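Local coordinates for heterokaryon incompatibility protein s (Podospora anserina, PDB 2WVQ) that forms a prion and triggers a lethal incompatibility reaction with het-S from incompatible cells, the chain here being its globular domain, at residues L49-A54 and G209-A214; D68-S73 and K176-E181; I190-V195 and T202-A207. The protein carries 2 engineered substitutions. All coordinates share one frame; numbering follows the deposited sequence. Where two conformers were deposited one is given.

Overall arrangement
The three contacts lie in the helical globular domain, which is dispensable for prion formation, and not in the prion-forming part of the protein. Contact 1 is the most central, about 7 Å from the centre of the chain, and ties helix 42-62 to the turn that leads into helix 213-224. Contacts 2 and 3 are both nested inside the loop that contact 1 closes, contact 2 ending before contact 3 begins. Contacts 1 and 3, their centres about 11 Å apart, touch through one apolar pair, I51 CD1 to A207 CB at 3.7 Å, which joins helix 42-62 to helix 198-207. Contact 2 is more peripheral, its centre about 20 Å from contact 1 and 26 Å from contact 3.

Contact 1: L49-A54 and G209-A214; sequences LDIAKA and GGIDAA
I51 presses its CG2 methyl against I211 and D212, which lie in the connection between helices 198-207 and 213-224. Ahead of these two, G209 and G210 shape the turn: G209 O accepts from R48, and G210 takes a positive phi of 80°, a value glycine adopts readily, while its O accepts from R169. I211 then points its side chain at helix 42-62. Its CG1 lies 3.8 Å from I51 CG2, and its CD1, 3.9 Å from the same I51 CG2 and 4.1 Å from I51 CB, sits beside the CB branch of I51; the two side chains cross at about a right angle. V164 of helix 157-176 also touches I211, and L133 of helix 124-140 touches I51. This is core packing of the helical HeLo domain, in which an early helix in the sequence is covered by a late turn. D212 follows with the closest approach, its CB 3.6 Å from I51 CG2. With chi1 at -171°, CG of D212 is turned trans to the backbone N, and the carboxylate serves two partners. D212 OD1 accepts from the backbone N of M215, which makes D212 the N-cap of helix 213-224, and D212 OD2 forms a salt bridge with R58, farther along helix 42-62, whose NH2 also pairs with E191. The buried carboxylate is therefore held at both oxygens, and the nearby guanidinium and helix start would both favour its negative form. A213 and A214 begin the capped helix, with A214 touching R58.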
ATOM      1  N   LEU A  49       5.572  -2.403 -15.831  1.00 30.58           N
ATOM      2  CA  LEU A  49       6.414  -1.540 -14.985  1.00 31.02           C
ATOM      3  C   LEU A  49       7.102  -0.362 -15.742  1.00 29.83           C
ATOM      4  O   LEU A  49       7.113   0.783 -15.253  1.00 28.22           O
ATOM      5  CB  LEU A  49       7.473  -2.383 -14.270  1.00 30.91           C
ATOM      6  CG  LEU A  49       7.655  -2.556 -12.751  1.00 35.11           C
ATOM      7  CD1 LEU A  49       6.429  -2.298 -11.816  1.00 32.00           C
ATOM      8  CD2 LEU A  49       8.301  -3.908 -12.461  1.00 32.01           C
ATOM      9  N   ASP A  50       7.683  -0.648 -16.907  1.00 29.05           N
ATOM     10  CA  ASP A  50       8.351   0.385 -17.725  1.00 29.10           C
ATOM     11  C   ASP A  50       7.341   1.438 -18.189  1.00 28.73           C
ATOM     12  O   ASP A  50       7.675   2.615 -18.286  1.00 28.38           O
ATOM     13  CB  ASP A  50       9.053  -0.213 -18.963  1.00 29.34           C
ATOM     14  CG  ASP A  50      10.115  -1.298 -18.623  1.00 30.02           C
ATOM     15  OD1 ASP A  50      10.387  -2.121 -19.524  1.00 30.75           O
ATOM     16  OD2 ASP A  50      10.704  -1.330 -17.510  1.00 31.13           O
ATOM     17  N   ILE A  51       6.128   0.998 -18.512  1.00 28.52           N
ATOM     18  CA  ILE A  51       5.040   1.891 -18.912  1.00 28.49           C
ATOM     19  C   ILE A  51       4.543   2.782 -17.782  1.00 29.52           C
ATOM     20  O   ILE A  51       4.297   3.977 -18.025  1.00 30.45           O
ATOM     21  CB  ILE A  51       3.890   1.147 -19.622  1.00 28.26           C
ATOM     22  CG1 ILE A  51       4.356   0.672 -20.997  1.00 25.85           C
ATOM     23  CG2 ILE A  51       2.649   2.027 -19.778  1.00 26.55           C
ATOM     24  CD1 ILE A  51       3.490  -0.438 -21.532  1.00 27.96           C
ATOM     25  N   ALA A  52       4.404   2.237 -16.570  1.00 29.07           N
ATOM     26  CA  ALA A  52       4.038   3.054 -15.395  1.00 29.16           C
ATOM     27  C   ALA A  52       5.109   4.107 -15.121  1.00 28.00           C
ATOM     28  O   ALA A  52       4.792   5.278 -14.770  1.00 27.56           O
ATOM     29  CB  ALA A  52       3.802   2.187 -14.144  1.00 27.70           C
ATOM     30  N   LYS A  53       6.369   3.702 -15.270  1.00 27.21           N
ATOM     31  CA  LYS A  53       7.493   4.624 -15.122  1.00 28.24           C
ATOM     32  C   LYS A  53       7.456   5.689 -16.238  1.00 28.12           C
ATOM     33  O   LYS A  53       7.719   6.857 -15.987  1.00 27.19           O
ATOM     34  CB  LYS A  53       8.817   3.867 -15.140  1.00 28.48           C
ATOM     35  CG  LYS A  53      10.051   4.734 -14.986  1.00 27.80           C
ATOM     36  CD  LYS A  53      11.348   3.950 -15.318  1.00 29.07           C
ATOM     37  CE  LYS A  53      12.508   4.535 -14.495  1.00 30.67           C
ATOM     38  NZ  LYS A  53      13.816   4.006 -14.919  1.00 33.09           N
ATOM     39  N   ALA A  54       7.125   5.277 -17.459  1.00 28.02           N
ATOM     40  CA  ALA A  54       7.065   6.230 -18.602  1.00 29.07           C
ATOM     41  C   ALA A  54       5.941   7.252 -18.386  1.00 29.08           C
ATOM     42  O   ALA A  54       6.063   8.432 -18.739  1.00 29.54           O
ATOM     43  CB  ALA A  54       6.844   5.469 -19.945  1.00 28.44           C
ATOM     44  N   GLY A 209      -2.818  -0.930 -21.421  1.00 40.82           N
ATOM     45  CA  GLY A 209      -4.180  -1.132 -20.956  1.00 40.40           C
ATOM     46  C   GLY A 209      -4.270  -1.091 -19.445  1.00 40.20           C
ATOM     47  O   GLY A 209      -3.542  -1.809 -18.747  1.00 39.69           O
ATOM     48  N   GLY A 210      -5.160  -0.240 -18.944  1.00 39.98           N
ATOM     49  CA  GLY A 210      -5.341  -0.061 -17.500  1.00 40.17           C
ATOM     50  C   GLY A 210      -4.342   0.838 -16.776  1.00 40.20           C
ATOM     51  O   GLY A 210      -4.552   1.172 -15.603  1.00 40.22           O
ATOM     52  N   ILE A 211      -3.263   1.236 -17.451  1.00 39.70           N
ATOM     53  CA  ILE A 211      -2.167   1.951 -16.778  1.00 39.93           C
ATOM     54  C   ILE A 211      -1.772   3.283 -17.423  1.00 39.52           C
ATOM     55  O   ILE A 211      -1.391   4.230 -16.733  1.00 38.83           O
ATOM     56  CB  ILE A 211      -0.922   1.019 -16.501  1.00 40.16           C
ATOM     57  CG1 ILE A 211      -0.185   0.589 -17.760  1.00 41.16           C
ATOM     58  CG2 ILE A 211      -1.355  -0.261 -15.766  1.00 40.31           C
ATOM     59  CD1 ILE A 211       0.830  -0.548 -17.497  1.00 40.21           C
ATOM     60  N   ASP A 212      -1.913   3.358 -18.739  1.00 39.90           N
ATOM     61  CA  ASP A 212      -1.525   4.553 -19.496  1.00 39.64           C
ATOM     62  C   ASP A 212      -2.358   4.681 -20.779  1.00 40.23           C
ATOM     63  O   ASP A 212      -1.894   4.278 -21.866  1.00 40.32           O
ATOM     64  CB  ASP A 212      -0.033   4.486 -19.833  1.00 38.80           C
ATOM     65  CG  ASP A 212       0.499   5.787 -20.430  1.00 39.66           C
ATOM     66  OD1 ASP A 212      -0.308   6.643 -20.861  1.00 39.90           O
ATOM     67  OD2 ASP A 212       1.728   5.922 -20.509  1.00 39.82           O
ATOM     68  N   ALA A 213      -3.568   5.239 -20.645  1.00 40.08           N
ATOM     69  CA  ALA A 213      -4.504   5.456 -21.775  1.00 40.83           C
ATOM     70  C   ALA A 213      -3.925   6.310 -22.912  1.00 41.13           C
ATOM     71  O   ALA A 213      -4.214   6.046 -24.088  1.00 42.13           O
ATOM     72  CB  ALA A 213      -5.800   6.058 -21.290  1.00 40.07           C
ATOM     73  N   ALA A 214      -3.140   7.327 -22.563  1.00 40.94           N
ATOM     74  CA  ALA A 214      -2.464   8.182 -23.545  1.00 41.50           C
ATOM     75  C   ALA A 214      -1.556   7.376 -24.502  1.00 41.95           C
ATOM     76  O   ALA A 214      -1.645   7.536 -25.733  1.00 41.32           O
ATOM     77  CB  ALA A 214      -1.709   9.315 -22.852  1.00 41.06           C
TER

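Contact 2: D68-S73 and K176-E181; sequences DPRFHS and KAFPIE
F178 reaches across from the loop between helices 157-176 and 181-191 and meets F71 and R70 with the far end of its ring. The aromatic part is an oblique pairing: the F71 and F178 ring centroids are 6.0 Å apart and the planes are inclined at 53°, with F178 CE2 approaching F71 CZ to 4.1 Å at the edge of the F71 ring. F71 was modelled in two conformers, and this geometry belongs to one of them. V63 touches both rings. R70 supplies a charged neighbour: its NH1 lies 4.0 Å from F178 CE2, near the plane of the F178 ring, with the guanidinium plane turned 81° to it. The arrangement joins two loops of the helical domain toward its periphery, the first of them folded as a short 3-10 turn. Polar bonds shape that turn. D68 OD2 accepts from R70 N at 3.1 Å, an Asx turn, while D68 OD1 takes both R70 NH1, in a salt bridge of 3.0 Å, and R70 NE at 3.2 Å. These two bonds from one guanidinium edge fix its rotation beside F178. D68 O is shared as well, by F71 N and, at 3.2 Å, by H72 ND1, which come from opposite faces of its plane.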
ATOM      1  N   ASP A  68      10.081  24.738 -13.402  1.00 30.72           N
ATOM      2  CA  ASP A  68       9.083  25.519 -12.692  1.00 30.76           C
ATOM      3  C   ASP A  68       9.415  25.602 -11.177  1.00 30.43           C
ATOM      4  O   ASP A  68       9.421  24.584 -10.482  1.00 29.49           O
ATOM      5  CB  ASP A  68       7.686  24.926 -12.964  1.00 31.25           C
ATOM      6  CG  ASP A  68       6.542  25.732 -12.333  1.00 32.95           C
ATOM      7  OD1 ASP A  68       5.372  25.462 -12.664  1.00 37.13           O
ATOM      8  OD2 ASP A  68       6.779  26.603 -11.492  1.00 33.21           O
ATOM      9  N   PRO A  69       9.706  26.832 -10.676  1.00 29.88           N
ATOM     10  CA  PRO A  69      10.128  27.017  -9.294  1.00 28.92           C
ATOM     11  C   PRO A  69       9.112  26.604  -8.231  1.00 28.42           C
ATOM     12  O   PRO A  69       9.532  26.297  -7.127  1.00 27.39           O
ATOM     13  CB  PRO A  69      10.461  28.506  -9.206  1.00 29.65           C
ATOM     14  CG  PRO A  69       9.726  29.148 -10.365  1.00 30.38           C
ATOM     15  CD  PRO A  69       9.721  28.100 -11.435  1.00 30.54           C
ATOM     16  N   ARG A  70       7.808  26.606  -8.543  1.00 28.08           N
ATOM     17  CA  ARG A  70       6.789  26.087  -7.616  1.00 29.47           C
ATOM     18  C   ARG A  70       7.210  24.717  -7.049  1.00 28.48           C
ATOM     19  O   ARG A  70       6.974  24.444  -5.884  1.00 28.96           O
ATOM     20  CB  ARG A  70       5.416  25.918  -8.297  1.00 29.51           C
ATOM     21  CG  ARG A  70       4.511  27.135  -8.280  1.00 30.03           C
ATOM     22  CD  ARG A  70       3.206  26.860  -9.012  1.00 30.53           C
ATOM     23  NE  ARG A  70       3.362  26.070 -10.236  1.00 33.69           N
ATOM     24  CZ  ARG A  70       2.336  25.550 -10.909  1.00 35.65           C
ATOM     25  NH1 ARG A  70       2.536  24.837 -12.007  1.00 36.29           N
ATOM     26  NH2 ARG A  70       1.098  25.731 -10.470  1.00 37.54           N
ATOM     27  N   PHE A  71       7.849  23.893  -7.879  0.60 28.24           N
ATOM     28  CA  PHE A  71       8.236  22.512  -7.501  0.60 28.04           C
ATOM     29  C   PHE A  71       9.540  22.448  -6.740  0.60 28.57           C
ATOM     30  O   PHE A  71       9.913  21.389  -6.264  0.60 26.91           O
ATOM     31  CB  PHE A  71       8.338  21.604  -8.727  0.60 27.04           C
ATOM     32  CG  PHE A  71       7.095  21.555  -9.524  0.60 26.41           C
ATOM     33  CD1 PHE A  71       7.102  21.940 -10.857  0.60 23.16           C
ATOM     34  CD2 PHE A  71       5.897  21.141  -8.936  0.60 26.93           C
ATOM     35  CE1 PHE A  71       5.947  21.925 -11.606  0.60 23.14           C
ATOM     36  CE2 PHE A  71       4.732  21.112  -9.668  0.60 27.31           C
ATOM     37  CZ  PHE A  71       4.753  21.518 -11.017  0.60 27.22           C
ATOM     38  N   HIS A  72      10.211  23.595  -6.591  1.00 30.07           N
ATOM     39  CA  HIS A  72      11.531  23.632  -5.941  1.00 32.10           C
ATOM     40  C   HIS A  72      11.570  24.207  -4.526  1.00 34.50           C
ATOM     41  O   HIS A  72      12.649  24.370  -3.947  1.00 35.48           O
ATOM     42  CB  HIS A  72      12.580  24.272  -6.867  1.00 32.44           C
ATOM     43  CG  HIS A  72      12.897  23.414  -8.051  1.00 32.06           C
ATOM     44  ND1 HIS A  72      12.004  23.226  -9.085  1.00 31.28           N
ATOM     45  CD2 HIS A  72      13.966  22.632  -8.326  1.00 31.13           C
ATOM     46  CE1 HIS A  72      12.515  22.382  -9.957  1.00 30.64           C
ATOM     47  NE2 HIS A  72      13.707  22.005  -9.524  1.00 32.97           N
ATOM     48  N   SER A  73      10.395  24.485  -3.972  1.00 36.38           N
ATOM     49  CA  SER A  73      10.265  24.994  -2.609  1.00 38.50           C
ATOM     50  C   SER A  73       9.866  23.890  -1.639  1.00 39.74           C
ATOM     51  O   SER A  73       9.108  22.987  -1.987  1.00 39.69           O
ATOM     52  CB  SER A  73       9.223  26.105  -2.551  1.00 38.58           C
ATOM     53  OG  SER A  73       8.033  25.681  -3.181  1.00 41.38           O
ATOM     54  N   LYS A 176      -4.890  15.157 -12.741  1.00 41.39           N
ATOM     55  CA  LYS A 176      -6.112  15.879 -12.380  1.00 41.44           C
ATOM     56  C   LYS A 176      -5.804  17.275 -11.793  1.00 41.26           C
ATOM     57  O   LYS A 176      -6.581  18.210 -11.972  1.00 40.63           O
ATOM     58  CB  LYS A 176      -6.952  15.047 -11.378  1.00 41.97           C
ATOM     59  CG  LYS A 176      -8.486  15.148 -11.510  1.00 43.18           C
ATOM     60  CD  LYS A 176      -9.068  16.355 -10.725  1.00 44.71           C
ATOM     61  CE  LYS A 176     -10.504  16.677 -11.106  1.00 44.47           C
ATOM     62  NZ  LYS A 176     -11.457  15.561 -10.780  1.00 46.67           N
ATOM     63  N   ALA A 177      -4.684  17.406 -11.080  1.00 40.53           N
ATOM     64  CA  ALA A 177      -4.374  18.650 -10.370  1.00 40.40           C
ATOM     65  C   ALA A 177      -3.730  19.740 -11.251  1.00 40.34           C
ATOM     66  O   ALA A 177      -3.500  20.862 -10.790  1.00 39.50           O
ATOM     67  CB  ALA A 177      -3.506  18.356  -9.140  1.00 40.22           C
ATOM     68  N   PHE A 178      -3.436  19.402 -12.509  1.00 40.42           N
ATOM     69  CA  PHE A 178      -2.742  20.314 -13.428  1.00 40.46           C
ATOM     70  C   PHE A 178      -3.380  20.317 -14.827  1.00 41.37           C
ATOM     71  O   PHE A 178      -3.891  19.282 -15.271  1.00 42.17           O
ATOM     72  CB  PHE A 178      -1.235  19.989 -13.463  1.00 39.54           C
ATOM     73  CG  PHE A 178      -0.551  20.186 -12.134  1.00 38.35           C
ATOM     74  CD1 PHE A 178      -0.552  19.176 -11.162  1.00 37.63           C
ATOM     75  CD2 PHE A 178       0.080  21.390 -11.835  1.00 36.03           C
ATOM     76  CE1 PHE A 178       0.068  19.394  -9.926  1.00 35.57           C
ATOM     77  CE2 PHE A 178       0.704  21.589 -10.621  1.00 36.12           C
ATOM     78  CZ  PHE A 178       0.685  20.588  -9.660  1.00 35.41           C
ATOM     79  N   PRO A 179      -3.377  21.485 -15.517  1.00 42.15           N
ATOM     80  CA  PRO A 179      -4.066  21.615 -16.814  1.00 42.45           C
ATOM     81  C   PRO A 179      -3.310  20.999 -18.013  1.00 42.24           C
ATOM     82  O   PRO A 179      -3.041  21.701 -18.995  1.00 42.85           O
ATOM     83  CB  PRO A 179      -4.167  23.143 -16.974  1.00 42.80           C
ATOM     84  CG  PRO A 179      -2.916  23.635 -16.360  1.00 42.45           C
ATOM     85  CD  PRO A 179      -2.744  22.763 -15.125  1.00 41.70           C
ATOM     86  N   ILE A 180      -2.986  19.703 -17.954  1.00 41.04           N
ATOM     87  CA  ILE A 180      -2.060  19.122 -18.935  1.00 40.39           C
ATOM     88  C   ILE A 180      -2.627  18.020 -19.857  1.00 40.58           C
ATOM     89  O   ILE A 180      -1.871  17.210 -20.402  1.00 39.44           O
ATOM     90  CB  ILE A 180      -0.740  18.621 -18.260  1.00 40.04           C
ATOM     91  CG1 ILE A 180      -1.047  17.542 -17.204  1.00 40.13           C
ATOM     92  CG2 ILE A 180       0.046  19.799 -17.693  1.00 40.05           C
ATOM     93  CD1 ILE A 180       0.156  16.835 -16.647  1.00 39.77           C
ATOM     94  N   GLU A 181      -3.942  18.004 -20.066  1.00 40.73           N
ATOM     95  CA  GLU A 181      -4.530  16.908 -20.841  1.00 40.73           C
ATOM     96  C   GLU A 181      -3.954  16.828 -22.267  1.00 40.41           C
ATOM     97  O   GLU A 181      -3.377  15.794 -22.646  1.00 40.41           O
ATOM     98  CB  GLU A 181      -6.058  16.967 -20.853  1.00 40.73           C
ATOM     99  CG  GLU A 181      -6.678  15.580 -20.807  1.00 42.26           C
ATOM    100  CD  GLU A 181      -7.956  15.458 -21.612  1.00 43.34           C
ATOM    101  OE1 GLU A 181      -8.955  16.136 -21.265  1.00 44.42           O
ATOM    102  OE2 GLU A 181      -7.965  14.659 -22.581  1.00 43.94           O
TER

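Contact 3: I190-V195 and T202-A207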
ATOM      1  N   ILE A 190       4.802  11.757 -29.538  1.00 41.41           N
ATOM      2  CA  ILE A 190       6.252  11.865 -29.737  1.00 41.45           C
ATOM      3  C   ILE A 190       7.033  10.611 -29.248  1.00 41.73           C
ATOM      4  O   ILE A 190       8.017  10.203 -29.877  1.00 41.11           O
ATOM      5  CB  ILE A 190       6.803  13.165 -29.069  1.00 41.76           C
ATOM      6  CG1 ILE A 190       6.213  14.413 -29.739  1.00 40.77           C
ATOM      7  CG2 ILE A 190       8.341  13.174 -29.065  1.00 42.49           C
ATOM      8  CD1 ILE A 190       6.388  15.709 -28.942  1.00 41.42           C
ATOM      9  N   GLU A 191       6.598  10.008 -28.139  1.00 41.76           N
ATOM     10  CA  GLU A 191       7.265   8.814 -27.598  1.00 42.94           C
ATOM     11  C   GLU A 191       7.185   7.660 -28.581  1.00 44.17           C
ATOM     12  O   GLU A 191       8.123   6.865 -28.731  1.00 44.63           O
ATOM     13  CB  GLU A 191       6.617   8.379 -26.286  1.00 42.23           C
ATOM     14  CG  GLU A 191       6.734   9.396 -25.184  1.00 42.17           C
ATOM     15  CD  GLU A 191       5.958   9.003 -23.952  1.00 42.78           C
ATOM     16  OE1 GLU A 191       5.308   7.929 -23.946  1.00 42.91           O
ATOM     17  OE2 GLU A 191       6.012   9.773 -22.985  1.00 43.11           O
ATOM     18  N   ILE A 192       6.048   7.615 -29.266  1.00 45.09           N
ATOM     19  CA  ILE A 192       5.661   6.524 -30.138  1.00 46.55           C
ATOM     20  C   ILE A 192       6.029   6.747 -31.636  1.00 46.59           C
ATOM     21  O   ILE A 192       5.773   5.886 -32.473  1.00 46.67           O
ATOM     22  CB  ILE A 192       4.133   6.235 -29.914  1.00 46.51           C
ATOM     23  CG1 ILE A 192       3.903   4.756 -29.611  1.00 47.97           C
ATOM     24  CG2 ILE A 192       3.247   6.803 -31.048  1.00 47.04           C
ATOM     25  CD1 ILE A 192       2.957   4.544 -28.465  1.00 51.38           C
ATOM     26  N   GLU A 193       6.643   7.879 -31.973  1.00 47.17           N
ATOM     27  CA  GLU A 193       6.976   8.133 -33.378  1.00 48.08           C
ATOM     28  C   GLU A 193       8.137   7.313 -33.950  1.00 48.33           C
ATOM     29  O   GLU A 193       8.224   7.126 -35.163  1.00 48.36           O
ATOM     30  CB  GLU A 193       7.096   9.635 -33.712  1.00 48.03           C
ATOM     31  CG  GLU A 193       8.099  10.449 -32.915  1.00 48.83           C
ATOM     32  CD  GLU A 193       8.390  11.783 -33.579  1.00 49.00           C
ATOM     33  OE1 GLU A 193       7.841  12.817 -33.141  1.00 49.92           O
ATOM     34  OE2 GLU A 193       9.155  11.788 -34.567  1.00 50.96           O
ATOM     35  N   GLU A 194       9.011   6.791 -33.093  1.00 48.81           N
ATOM     36  CA  GLU A 194      10.148   6.004 -33.586  1.00 48.87           C
ATOM     37  C   GLU A 194       9.802   4.525 -33.789  1.00 49.20           C
ATOM     38  O   GLU A 194      10.518   3.785 -34.480  1.00 49.45           O
ATOM     39  CB  GLU A 194      11.342   6.167 -32.657  1.00 48.67           C
ATOM     40  CG  GLU A 194      12.669   5.884 -33.303  1.00 49.37           C
ATOM     41  CD  GLU A 194      13.680   6.973 -33.033  1.00 50.33           C
ATOM     42  OE1 GLU A 194      13.408   7.841 -32.172  1.00 50.89           O
ATOM     43  OE2 GLU A 194      14.746   6.964 -33.688  1.00 49.85           O
ATOM     44  N   VAL A 195       8.696   4.096 -33.199  1.00 49.51           N
ATOM     45  CA  VAL A 195       8.295   2.698 -33.290  1.00 49.85           C
ATOM     46  C   VAL A 195       7.361   2.503 -34.493  1.00 49.93           C
ATOM     47  O   VAL A 195       6.206   2.939 -34.490  1.00 49.70           O
ATOM     48  CB  VAL A 195       7.776   2.141 -31.911  1.00 49.73           C
ATOM     49  CG1 VAL A 195       6.652   2.971 -31.349  1.00 51.19           C
ATOM     50  CG2 VAL A 195       7.375   0.686 -32.001  1.00 50.00           C
ATOM     51  N   THR A 202       1.151  -2.890 -31.206  1.00 44.02           N
ATOM     52  CA  THR A 202       0.080  -3.701 -30.600  1.00 43.86           C
ATOM     53  C   THR A 202       0.433  -4.080 -29.170  1.00 42.98           C
ATOM     54  O   THR A 202      -0.428  -4.074 -28.293  1.00 43.54           O
ATOM     55  CB  THR A 202      -0.145  -5.001 -31.381  1.00 43.36           C
ATOM     56  OG1 THR A 202      -0.226  -4.693 -32.771  1.00 45.24           O
ATOM     57  CG2 THR A 202      -1.440  -5.698 -30.930  1.00 43.41           C
ATOM     58  N   ILE A 203       1.703  -4.414 -28.956  1.00 42.42           N
ATOM     59  CA  ILE A 203       2.236  -4.741 -27.625  1.00 42.33           C
ATOM     60  C   ILE A 203       2.103  -3.570 -26.632  1.00 42.84           C
ATOM     61  O   ILE A 203       1.690  -3.759 -25.474  1.00 43.09           O
ATOM     62  CB  ILE A 203       3.717  -5.264 -27.708  1.00 42.01           C
ATOM     63  CG1 ILE A 203       3.740  -6.685 -28.291  1.00 42.11           C
ATOM     64  CG2 ILE A 203       4.425  -5.206 -26.300  1.00 41.32           C
ATOM     65  CD1 ILE A 203       5.132  -7.252 -28.502  1.00 42.18           C
ATOM     66  N   LEU A 204       2.449  -2.366 -27.082  1.00 43.06           N
ATOM     67  CA  LEU A 204       2.277  -1.148 -26.256  1.00 43.18           C
ATOM     68  C   LEU A 204       0.791  -0.825 -26.010  1.00 43.02           C
ATOM     69  O   LEU A 204       0.403  -0.564 -24.890  1.00 43.24           O
ATOM     70  CB  LEU A 204       2.971   0.065 -26.908  1.00 43.20           C
ATOM     71  CG  LEU A 204       4.487   0.094 -27.069  1.00 42.29           C
ATOM     72  CD1 LEU A 204       4.842   1.363 -27.851  1.00 43.60           C
ATOM     73  CD2 LEU A 204       5.209   0.083 -25.685  1.00 44.13           C
ATOM     74  N   LYS A 205      -0.010  -0.821 -27.074  1.00 43.66           N
ATOM     75  CA  LYS A 205      -1.480  -0.712 -26.997  1.00 44.08           C
ATOM     76  C   LYS A 205      -2.053  -1.661 -25.914  1.00 44.50           C
ATOM     77  O   LYS A 205      -2.790  -1.216 -25.026  1.00 44.95           O
ATOM     78  CB  LYS A 205      -2.112  -0.995 -28.367  1.00 43.90           C
ATOM     79  CG  LYS A 205      -3.568  -0.586 -28.489  1.00 43.96           C
ATOM     80  CD  LYS A 205      -4.258  -1.323 -29.618  1.00 45.22           C
ATOM     81  CE  LYS A 205      -5.779  -1.126 -29.560  1.00 47.16           C
ATOM     82  NZ  LYS A 205      -6.531  -1.923 -30.585  1.00 48.57           N
ATOM     83  N   ASP A 206      -1.681  -2.948 -25.975  1.00 43.74           N
ATOM     84  CA  ASP A 206      -2.156  -3.946 -25.017  1.00 43.13           C
ATOM     85  C   ASP A 206      -1.611  -3.739 -23.601  1.00 42.87           C
ATOM     86  O   ASP A 206      -2.392  -3.708 -22.654  1.00 43.05           O
ATOM     87  CB  ASP A 206      -1.822  -5.363 -25.487  1.00 43.27           C
ATOM     88  CG  ASP A 206      -2.662  -5.812 -26.676  1.00 43.91           C
ATOM     89  OD1 ASP A 206      -3.731  -5.218 -26.954  1.00 44.80           O
ATOM     90  OD2 ASP A 206      -2.241  -6.781 -27.342  1.00 44.99           O
ATOM     91  N   ALA A 207      -0.287  -3.620 -23.462  1.00 41.95           N
ATOM     92  CA  ALA A 207       0.357  -3.489 -22.133  1.00 41.30           C
ATOM     93  C   ALA A 207       0.006  -2.194 -21.406  1.00 41.16           C
ATOM     94  O   ALA A 207      -0.084  -2.198 -20.188  1.00 40.68           O
ATOM     95  CB  ALA A 207       1.886  -3.660 -22.230  1.00 40.71           C
TER
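L204, the residue that meets I192 and V195, sits in the helical turn closed by the shortest polar bond of the two segments, A207 N to I203 O at 2.8 Å. D206 N to T202 O, 2.9 Å, is the neighbouring bond of the same helix. In segment 190-195, I192 O accepts from K222 NZ of helix 213-224; across the two segments the contact is apolar. L204 sends out its CD1, placed trans to CA by a chi2 of 175°, and the methyl comes to 3.7 Å from I192 CD1 and 3.9 Å from I192 CG1. The two side chains run past one another in opposite directions, overlapping along their ends. Two successive helices, 181-191 and 198-207, are joined here by a short loop, and L204 of helix 198-207 packs back on I192 and V195. V195, in that loop, adds a looser touch, its CG1 4.3 Å from L204 CD1, and like I192 it also packs on L201. I192 rests on A219 as well, which brings helix 213-224 against the same patch. Just before it, the E191 carboxylate is bridged by R140 at one oxygen and R58 at the other.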